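Local coordinates for ricin B-like lectin (Macrolepiota procera, PDB 4IZX), which binds beta-galactosides such as lactose through a beta-trefoil lectin domain, gripping mainly the galactose unit, at residues I21-E26 and L55-S60; V15-V20 and L108-Y113; I99-T104 and V122-T127. One frame throughout, in Å; residues are numbered along the deposited sequence.

Contact 1: residues I21-E26 and L55-S60; sequences IDLSGE and LRSASS. With GAL (beta-D-galactopyranose), chain B; BGC (beta-D-glucopyranose), chain C.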
loop_
_atom_site.group_PDB
_atom_site.type_symbol
_atom_site.label_atom_id
_atom_site.label_comp_id
_atom_site.label_asym_id
_atom_site.label_seq_id
_atom_site.Cartn_x
_atom_site.Cartn_y
_atom_site.Cartn_z
ATOM N N ILE A 21 3.398 -4.260 3.114
ATOM C CA ILE A 21 2.523 -4.554 1.990
ATOM C C ILE A 21 3.186 -5.594 1.098
ATOM O O ILE A 21 4.283 -5.351 0.549
ATOM C CB ILE A 21 2.164 -3.281 1.201
ATOM C CG1 ILE A 21 1.492 -2.260 2.125
ATOM C CG2 ILE A 21 1.352 -3.615 -0.020
ATOM C CD1 ILE A 21 0.925 -1.050 1.414
ATOM N N ASP A 22 2.513 -6.722 0.927
ATOM C CA ASP A 22 3.070 -7.931 0.327
ATOM C C ASP A 22 2.069 -8.454 -0.703
ATOM O O ASP A 22 0.880 -8.572 -0.449
ATOM C CB ASP A 22 3.340 -8.885 1.509
ATOM C CG ASP A 22 3.771 -10.307 1.147
ATOM O OD1 ASP A 22 3.072 -10.936 0.316
ATOM O OD2 ASP A 22 4.758 -10.789 1.779
ATOM N N LEU A 23 2.580 -8.739 -1.902
ATOM C CA LEU A 23 1.826 -9.403 -2.940
ATOM C C LEU A 23 1.876 -10.892 -2.648
ATOM O O LEU A 23 2.911 -11.548 -2.768
ATOM C CB LEU A 23 2.386 -9.100 -4.310
ATOM C CG LEU A 23 1.711 -9.816 -5.475
ATOM C CD1 LEU A 23 0.224 -9.567 -5.502
ATOM C CD2 LEU A 23 2.324 -9.404 -6.785
ATOM N N SER A 24 0.758 -11.454 -2.200
ATOM C CA SER A 24 0.712 -12.821 -1.689
ATOM C C SER A 24 1.351 -13.816 -2.634
ATOM O O SER A 24 0.962 -13.921 -3.813
ATOM C CB SER A 24 -0.744 -13.232 -1.486
ATOM O OG SER A 24 -0.783 -14.580 -1.083
ATOM N N GLY A 25 2.239 -14.635 -2.097
ATOM C CA GLY A 25 2.805 -15.713 -2.889
ATOM C C GLY A 25 1.864 -16.884 -3.081
ATOM O O GLY A 25 2.127 -17.750 -3.914
ATOM N N GLU A 26 0.748 -16.886 -2.369
ATOM C CA GLU A 26 -0.221 -17.949 -2.510
ATOM C C GLU A 26 -0.992 -17.857 -3.801
ATOM O O GLU A 26 -1.214 -18.893 -4.441
ATOM C CB GLU A 26 -1.171 -17.984 -1.350
ATOM C CG GLU A 26 -1.925 -19.307 -1.316
ATOM N N LEU A 55 2.282 2.077 -8.418
ATOM C CA LEU A 55 3.149 1.192 -7.622
ATOM C C LEU A 55 3.239 -0.172 -8.313
ATOM O O LEU A 55 2.243 -0.884 -8.400
ATOM C CB LEU A 55 2.626 1.012 -6.197
ATOM C CG LEU A 55 3.087 2.070 -5.183
ATOM C CD1 LEU A 55 2.653 3.459 -5.566
ATOM C CD2 LEU A 55 2.602 1.778 -3.807
ATOM N N ARG A 56 4.413 -0.484 -8.850
ATOM C CA ARG A 56 4.597 -1.700 -9.630
ATOM C C ARG A 56 5.352 -2.750 -8.834
ATOM O O ARG A 56 6.416 -2.477 -8.278
ATOM C CB ARG A 56 5.341 -1.393 -10.932
ATOM C CG ARG A 56 5.519 -2.595 -11.844
ATOM C CD ARG A 56 6.563 -2.326 -12.916
ATOM N NE ARG A 56 6.046 -2.582 -14.257
ATOM C CZ ARG A 56 6.432 -3.596 -15.025
ATOM N NH1 ARG A 56 7.340 -4.456 -14.584
ATOM N NH2 ARG A 56 5.909 -3.753 -16.233
ATOM N N SER A 57 4.795 -3.953 -8.782
ATOM C CA SER A 57 5.415 -5.031 -8.052
ATOM C C SER A 57 6.756 -5.394 -8.659
ATOM O O SER A 57 6.837 -5.710 -9.853
ATOM C CB SER A 57 4.527 -6.250 -8.084
ATOM O OG SER A 57 5.217 -7.400 -7.645
ATOM N N ALA A 58 7.815 -5.372 -7.865
ATOM C CA ALA A 58 9.137 -5.716 -8.343
ATOM C C ALA A 58 9.229 -7.182 -8.753
ATOM O O ALA A 58 10.068 -7.536 -9.563
ATOM C CB ALA A 58 10.178 -5.360 -7.301
ATOM N N SER A 59 8.427 -8.053 -8.187
ATOM C CA SER A 59 8.437 -9.469 -8.541
ATOM C C SER A 59 7.586 -9.791 -9.762
ATOM O O SER A 59 8.026 -10.525 -10.624
ATOM C CB SER A 59 8.001 -10.316 -7.373
ATOM O OG SER A 59 6.769 -9.882 -6.857
ATOM N N SER A 60 6.361 -9.282 -9.814
ATOM C CA SER A 60 5.421 -9.719 -10.833
ATOM C C SER A 60 5.266 -8.765 -12.003
ATOM O O SER A 60 4.770 -9.176 -13.061
ATOM C CB SER A 60 4.059 -10.002 -10.224
ATOM O OG SER A 60 3.423 -8.797 -9.940
HETATM C C1 GAL B . 4.866 -16.549 0.480
HETATM C C2 GAL B . 5.637 -15.275 0.328
HETATM C C3 GAL B . 5.261 -14.298 1.441
HETATM C C4 GAL B . 3.737 -14.144 1.518
HETATM C C5 GAL B . 3.123 -15.518 1.658
HETATM C C6 GAL B . 1.599 -15.486 1.751
HETATM O O2 GAL B . 7.019 -15.557 0.417
HETATM O O3 GAL B . 5.907 -13.053 1.177
HETATM O O4 GAL B . 3.235 -13.526 0.314
HETATM O O5 GAL B . 3.458 -16.327 0.533
HETATM O O6 GAL B . 1.098 -16.822 1.953
HETATM C C2 BGC C . 3.543 -20.687 -1.232
HETATM C C3 BGC C . 3.559 -19.187 -0.875
HETATM C C4 BGC C . 4.950 -18.725 -0.498
HETATM C C5 BGC C . 6.037 -19.378 -1.366
HETATM C C6 BGC C . 7.375 -19.325 -0.648
HETATM C C1 BGC C . 4.535 -20.933 -2.349
HETATM O O1 BGC C . 4.370 -22.252 -2.902
HETATM O O2 BGC C . 2.193 -20.967 -1.575
HETATM O O3 BGC C . 2.609 -18.914 0.177
HETATM O O4 BGC C . 5.057 -17.308 -0.682
HETATM O O5 BGC C . 5.746 -20.743 -1.640
HETATM O O6 BGC C . 7.217 -19.872 0.667
#

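Contact 2: residues V15-V20 and L108-Y113; sequences VKAGTV and LDLSGY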
loop_
_atom_site.group_PDB
_atom_site.type_symbol
_atom_site.label_atom_id
_atom_site.label_comp_id
_atom_site.label_asym_id
_atom_site.label_seq_id
_atom_site.Cartn_x
_atom_site.Cartn_y
_atom_site.Cartn_z
ATOM N N VAL A 15 2.463 1.386 10.224
ATOM C CA VAL A 15 2.948 1.994 11.471
ATOM C C VAL A 15 2.441 1.248 12.689
ATOM O O VAL A 15 3.171 1.107 13.677
ATOM C CB VAL A 15 2.550 3.475 11.514
ATOM C CG1 VAL A 15 2.762 4.100 12.891
ATOM C CG2 VAL A 15 3.351 4.276 10.490
ATOM N N LYS A 16 1.194 0.779 12.661
ATOM C CA LYS A 16 0.639 0.060 13.803
ATOM C C LYS A 16 1.236 -1.327 13.923
ATOM O O LYS A 16 1.670 -1.726 15.004
ATOM C CB LYS A 16 -0.889 0.006 13.722
ATOM C CG LYS A 16 -1.460 -0.732 14.923
ATOM C CD LYS A 16 -2.875 -0.500 15.212
ATOM C CE LYS A 16 -3.258 -1.117 16.550
ATOM N NZ LYS A 16 -4.717 -1.336 16.487
ATOM N N ALA A 17 1.244 -2.098 12.833
ATOM C CA ALA A 17 1.544 -3.523 12.903
ATOM C C ALA A 17 3.015 -3.869 12.718
ATOM O O ALA A 17 3.446 -4.914 13.196
ATOM C CB ALA A 17 0.738 -4.267 11.862
ATOM N N GLY A 18 3.736 -3.092 11.907
ATOM C CA GLY A 18 5.104 -3.425 11.591
ATOM C C GLY A 18 5.287 -4.396 10.443
ATOM O O GLY A 18 6.428 -4.680 10.080
ATOM N N THR A 19 4.215 -4.960 9.928
ATOM C CA THR A 19 4.229 -5.774 8.749
ATOM C C THR A 19 4.186 -4.879 7.507
ATOM O O THR A 19 3.877 -3.702 7.594
ATOM C CB THR A 19 3.081 -6.780 8.797
ATOM O OG1 THR A 19 1.867 -6.045 8.944
ATOM C CG2 THR A 19 3.255 -7.780 9.960
ATOM N N VAL A 20 4.545 -5.450 6.357
ATOM C CA VAL A 20 4.665 -4.706 5.116
ATOM C C VAL A 20 3.617 -5.122 4.104
ATOM O O VAL A 20 3.044 -6.227 4.176
ATOM C CB VAL A 20 6.066 -4.822 4.499
ATOM C CG1 VAL A 20 7.134 -4.379 5.473
ATOM C CG2 VAL A 20 6.342 -6.214 3.965
ATOM N N LEU A 108 -5.623 3.354 2.141
ATOM C CA LEU A 108 -5.193 2.025 2.517
ATOM C C LEU A 108 -5.269 1.832 4.006
ATOM O O LEU A 108 -4.831 2.663 4.793
ATOM C CB LEU A 108 -3.738 1.777 2.049
ATOM C CG LEU A 108 -3.608 1.129 0.678
ATOM C CD1 LEU A 108 -4.216 1.971 -0.421
ATOM C CD2 LEU A 108 -2.149 0.876 0.379
ATOM N N ASP A 109 -5.736 0.645 4.404
ATOM C CA ASP A 109 -6.073 0.287 5.779
ATOM C C ASP A 109 -5.676 -1.191 5.925
ATOM O O ASP A 109 -6.155 -2.050 5.190
ATOM C CB ASP A 109 -7.598 0.551 5.937
ATOM C CG ASP A 109 -8.177 0.149 7.271
ATOM O OD1 ASP A 109 -8.117 -1.061 7.617
ATOM O OD2 ASP A 109 -8.711 1.043 7.968
ATOM N N LEU A 110 -4.792 -1.469 6.876
ATOM C CA LEU A 110 -4.468 -2.851 7.213
ATOM C C LEU A 110 -5.607 -3.367 8.075
ATOM O O LEU A 110 -5.888 -2.825 9.148
ATOM C CB LEU A 110 -3.121 -2.941 7.935
ATOM C CG LEU A 110 -2.681 -4.374 8.303
ATOM C CD1 LEU A 110 -2.544 -5.261 7.069
ATOM C CD2 LEU A 110 -1.392 -4.334 9.096
ATOM N N SER A 111 -6.308 -4.365 7.560
ATOM C CA SER A 111 -7.596 -4.781 8.123
ATOM C C SER A 111 -7.464 -5.383 9.507
ATOM O O SER A 111 -6.368 -5.658 10.003
ATOM C CB SER A 111 -8.321 -5.717 7.170
ATOM O OG SER A 111 -7.731 -6.967 7.067
ATOM N N GLY A 112 -8.608 -5.533 10.161
ATOM C CA GLY A 112 -8.624 -5.902 11.553
ATOM C C GLY A 112 -7.955 -4.893 12.456
ATOM O O GLY A 112 -7.389 -5.256 13.495
ATOM N N TYR A 113 -7.968 -3.614 12.065
ATOM C CA TYR A 113 -7.341 -2.538 12.842
ATOM C C TYR A 113 -5.856 -2.765 12.975
ATOM O O TYR A 113 -5.254 -2.597 14.046
ATOM C CB TYR A 113 -8.008 -2.309 14.197
ATOM C CG TYR A 113 -9.487 -2.381 14.107
ATOM C CD1 TYR A 113 -10.230 -1.474 13.385
ATOM C CD2 TYR A 113 -10.162 -3.441 14.694
ATOM C CE1 TYR A 113 -11.588 -1.579 13.257
ATOM C CE2 TYR A 113 -11.530 -3.580 14.525
ATOM C CZ TYR A 113 -12.235 -2.634 13.801
ATOM O OH TYR A 113 -13.599 -2.693 13.689
#

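Contact 3: residues I99-T104 and V122-T127; sequences IFVPFT and VQLWWT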
loop_
_atom_site.group_PDB
_atom_site.type_symbol
_atom_site.label_atom_id
_atom_site.label_comp_id
_atom_site.label_asym_id
_atom_site.label_seq_id
_atom_site.Cartn_x
_atom_site.Cartn_y
_atom_site.Cartn_z
ATOM N N ILE A 99 -2.233 6.602 1.663
ATOM C CA ILE A 99 -2.302 6.283 0.245
ATOM C C ILE A 99 -3.783 6.213 -0.107
ATOM O O ILE A 99 -4.506 5.347 0.413
ATOM C CB ILE A 99 -1.552 4.983 -0.055
ATOM C CG1 ILE A 99 -0.062 5.084 0.369
ATOM C CG2 ILE A 99 -1.670 4.629 -1.535
ATOM C CD1 ILE A 99 0.713 3.781 0.269
ATOM N N PHE A 100 -4.233 7.169 -0.889
ATOM C CA PHE A 100 -5.658 7.403 -1.194
ATOM C C PHE A 100 -5.973 7.029 -2.624
ATOM O O PHE A 100 -5.251 7.335 -3.554
ATOM C CB PHE A 100 -6.011 8.881 -1.038
ATOM C CG PHE A 100 -6.103 9.378 0.371
ATOM C CD1 PHE A 100 -4.999 9.837 1.039
ATOM C CD2 PHE A 100 -7.333 9.457 0.987
ATOM C CE1 PHE A 100 -5.118 10.351 2.319
ATOM C CE2 PHE A 100 -7.460 9.926 2.269
ATOM C CZ PHE A 100 -6.368 10.413 2.919
ATOM N N VAL A 101 -7.190 6.516 -2.842
ATOM C CA VAL A 101 -7.759 6.548 -4.202
ATOM C C VAL A 101 -7.959 8.033 -4.537
ATOM O O VAL A 101 -8.560 8.780 -3.748
ATOM C CB VAL A 101 -9.087 5.776 -4.319
ATOM C CG1 VAL A 101 -9.667 5.880 -5.724
ATOM C CG2 VAL A 101 -8.895 4.307 -3.907
ATOM N N PRO A 102 -7.468 8.469 -5.705
ATOM C CA PRO A 102 -7.495 9.897 -5.994
ATOM C C PRO A 102 -8.848 10.508 -5.879
ATOM O O PRO A 102 -9.836 9.937 -6.363
ATOM C CB PRO A 102 -6.982 9.970 -7.428
ATOM C CG PRO A 102 -6.017 8.832 -7.500
ATOM C CD PRO A 102 -6.718 7.735 -6.746
ATOM N N PHE A 103 -8.890 11.661 -5.192
ATOM C CA PHE A 103 -10.091 12.497 -5.075
ATOM C C PHE A 103 -11.201 11.825 -4.283
ATOM O O PHE A 103 -12.352 12.213 -4.348
ATOM C CB PHE A 103 -10.570 12.915 -6.451
ATOM C CG PHE A 103 -9.503 13.607 -7.277
ATOM C CD1 PHE A 103 -8.971 14.827 -6.883
ATOM C CD2 PHE A 103 -9.011 13.007 -8.395
ATOM C CE1 PHE A 103 -7.976 15.446 -7.629
ATOM C CE2 PHE A 103 -8.062 13.625 -9.170
ATOM C CZ PHE A 103 -7.523 14.831 -8.780
ATOM N N THR A 104 -10.822 10.866 -3.442
ATOM C CA THR A 104 -11.743 10.244 -2.512
ATOM C C THR A 104 -11.163 10.361 -1.110
ATOM O O THR A 104 -9.969 10.669 -0.920
ATOM C CB THR A 104 -11.963 8.749 -2.794
ATOM O OG1 THR A 104 -10.866 7.972 -2.305
ATOM C CG2 THR A 104 -12.182 8.488 -4.295
ATOM N N VAL A 122 -4.966 -6.154 3.115
ATOM C CA VAL A 122 -4.960 -4.712 3.003
ATOM C C VAL A 122 -6.200 -4.300 2.188
ATOM O O VAL A 122 -6.486 -4.893 1.142
ATOM C CB VAL A 122 -3.682 -4.185 2.328
ATOM C CG1 VAL A 122 -3.678 -2.658 2.261
ATOM C CG2 VAL A 122 -2.447 -4.704 3.042
ATOM N N GLN A 123 -6.933 -3.308 2.700
ATOM C CA GLN A 123 -8.204 -2.882 2.191
ATOM C C GLN A 123 -8.249 -1.361 2.053
ATOM O O GLN A 123 -7.344 -0.661 2.528
ATOM C CB GLN A 123 -9.353 -3.395 3.047
ATOM C CG GLN A 123 -9.375 -2.709 4.392
ATOM C CD GLN A 123 -10.361 -3.270 5.396
ATOM O OE1 GLN A 123 -11.245 -4.067 5.049
ATOM N NE2 GLN A 123 -10.261 -2.801 6.639
ATOM N N LEU A 124 -9.315 -0.843 1.465
ATOM C CA LEU A 124 -9.682 0.552 1.590
ATOM C C LEU A 124 -10.592 0.763 2.785
ATOM O O LEU A 124 -11.421 -0.087 3.107
ATOM C CB LEU A 124 -10.421 1.083 0.365
ATOM C CG LEU A 124 -9.627 1.023 -0.941
ATOM C CD1 LEU A 124 -10.502 1.538 -2.078
ATOM C CD2 LEU A 124 -8.322 1.766 -0.851
ATOM N N TRP A 125 -10.488 1.928 3.399
ATOM C CA TRP A 125 -11.462 2.363 4.390
ATOM C C TRP A 125 -11.467 3.874 4.412
ATOM O O TRP A 125 -10.436 4.530 4.135
ATOM C CB TRP A 125 -11.136 1.813 5.781
ATOM C CG TRP A 125 -12.324 1.783 6.723
ATOM C CD1 TRP A 125 -12.782 2.787 7.525
ATOM C CD2 TRP A 125 -13.240 0.698 6.863
ATOM N NE1 TRP A 125 -13.936 2.395 8.141
ATOM C CE2 TRP A 125 -14.257 1.129 7.739
ATOM C CE3 TRP A 125 -13.292 -0.590 6.336
ATOM C CZ2 TRP A 125 -15.299 0.305 8.127
ATOM C CZ3 TRP A 125 -14.346 -1.420 6.728
ATOM C CH2 TRP A 125 -15.341 -0.960 7.608
ATOM N N TRP A 126 -12.606 4.464 4.779
ATOM C CA TRP A 126 -12.706 5.875 5.031
ATOM C C TRP A 126 -11.588 6.356 5.953
ATOM O O TRP A 126 -11.276 5.699 6.935
ATOM C CB TRP A 126 -14.066 6.139 5.743
ATOM C CG TRP A 126 -14.467 7.544 5.831
ATOM C CD1 TRP A 126 -14.298 8.410 6.863
ATOM C CD2 TRP A 126 -15.249 8.197 4.869
ATOM N NE1 TRP A 126 -14.910 9.617 6.564
ATOM C CE2 TRP A 126 -15.452 9.514 5.307
ATOM C CE3 TRP A 126 -15.755 7.802 3.642
ATOM C CZ2 TRP A 126 -16.224 10.414 4.587
ATOM C CZ3 TRP A 126 -16.458 8.708 2.903
ATOM C CH2 TRP A 126 -16.677 10.003 3.366
ATOM N N THR A 127 -11.029 7.504 5.651
ATOM C CA THR A 127 -9.888 7.983 6.368
ATOM C C THR A 127 -10.239 8.467 7.788
ATOM O O THR A 127 -11.198 9.217 7.983
ATOM C CB THR A 127 -9.163 9.071 5.571
ATOM O OG1 THR A 127 -7.869 9.299 6.104
ATOM C CG2 THR A 127 -9.895 10.382 5.510
#

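Contact 1: residues I21-E26 and L55-S60
L23 reaches across to two serines with a single methyl: CD2 lies 3.4 Å from S60 OG and 3.6 Å from S57 OG. Its CG stands anti to the backbone N (chi1 177°), which carries the branched end over the turn that follows strand 53-57. The serines are kept in place by bonds of their own. S57 OG accepts from S60 N at 3.1 Å in a nearly straight line (169°), the bond of an ST motif, while S60 OG is engaged by S62 N.

Flanking L23, the chain holds the sugar. D22 grips the galactose as a fork, with OD1 receiving the hydroxyl O4 at 2.6 Å and OD2 receiving O3, also at 2.6 Å. Galactose O4 is caught a second time by G25 N at 2.8 Å, so this hydroxyl both donates and accepts. An ST turn shapes the chain here, S24 OG taking E26 N at 3.1 Å. H37 NE2 and N41 ND2 also hydrogen-bond the galactose. In the second shell, Q42 NE2 bonds D22 OD2 and L23 O accepts from the side-chain ND2 of N41, consistent with their fixing these two sugar-binding side chains.

Strand 20-23 is an outermost strand of its four-stranded antiparallel sheet and pairs with 31-34. Strand 53-57 is an outermost strand of the other four-stranded sheet, whose strand 44-48 supplies W44 against both L23 and S57.

Contact 2: residues V15-V20 and L108-Y113
K16 and A17 lie in a turn with helical backbone angles but no regular helical bonds, facing L110 and Y113 where strand 106-110 gives way to a short, weakly bonded helix. The backbones stay well apart, with A17 CA 8.3 Å from L110 CA, and side chains bridge the gap. G18 has a positive phi (85°), where a CB would jam against the preceding carbonyl O; next to it, T19 points its side chain toward L110.

L110 fills the middle of the contact with one methyl. Its CD2 packs against A17 CB at 3.5 Å, tighter than an ordinary van der Waals approach, and meets T19 OG1 at 3.7 Å. The T19 and L110 side chains cross at about a right angle. K16, extended beyond CG, reaches out until NZ donates to Y113 O at 2.8 Å. The ammonium lies in the plane of that carbonyl, at a C=O...N angle of 155°, and CD and CE follow close to the same oxygen. The Y113 ring leads away from the loop; its backbone oxygen takes the bond.

Within the beta-trefoil, the contact packs the loop between strands 9-14 and 20-23 against the end of strand 106-110, far away in sequence. N14 OD1 accepts from A17 N to brace the loop's start. N14 and T120, the latter from strand 120-126, also touch L110, where strand 106-110, an outermost strand of its sheet, turns into helix 111-114.

Contact 3: residues I99-T104 and V122-T127
F100 and L124 bring their backbones nearest, CA to CA 8.4 Å, with strand 97-100 ending in a type II beta turn from V101 to T104 while the chain opposite stays extended. Across that gap two pairs of side chains meet, on successive residues of the first segment.

V101 CG2 touches L124 CD1 at 3.7 Å, and the two side chains cross at about a right angle. L124 presents the fork of its branches, for CD2 also lies near the same valine methyl, at 4.0 Å. The second pair uses the far end of the F100 ring: CE2 is 3.8 Å from T127 CB, and CZ is 3.7 Å from T127 OG1. F100 starts alongside the other segment, yet with CG anti to the carbonyl carbon (chi1 -74°) its ring end comes nearer, to T127. The threonine hydroxyl, although close to the ring, which it approaches obliquely, is hydrogen-bonded to N107.

T104 secures the turn behind V101. Its OG1 donates to V101 O at 2.8 Å and its N to the same oxygen at 3.1 Å, both from one face of the carbonyl plane, with the hydroxyl tilted 32° out of it.

The contact thus joins the turn after strand 97-100 to strand 120-126 of the beta-trefoil, away from the sugar site. Strand 106-110 pairs with 97-100 through L108 and I99. W85 packs on V101, while L76 of strand 76-79 packs on L124.

All three contacts belong to one beta-trefoil and reach a single antiparallel sheet, ordered 20-23, 31-34, 120-126, 106-110. Along the chain, contact 1 is nested within the loop closed by contact 2, contact 3 follows contact 1 in series, and contacts 2 and 3 interleave. Contacts 2 and 3, centres about 14 Å apart, join where neighbouring strands 106-110 and 120-126 pair. Contacts 1 and 2, about 16 Å between centres, touch through I21 and L108. Contacts 1 and 3 sit on opposite sides of the chain's centre, centres about 19 Å and nearest atoms about 5 Å apart, without touching. Of the three, contact 1 alone holds galactose-binding residues.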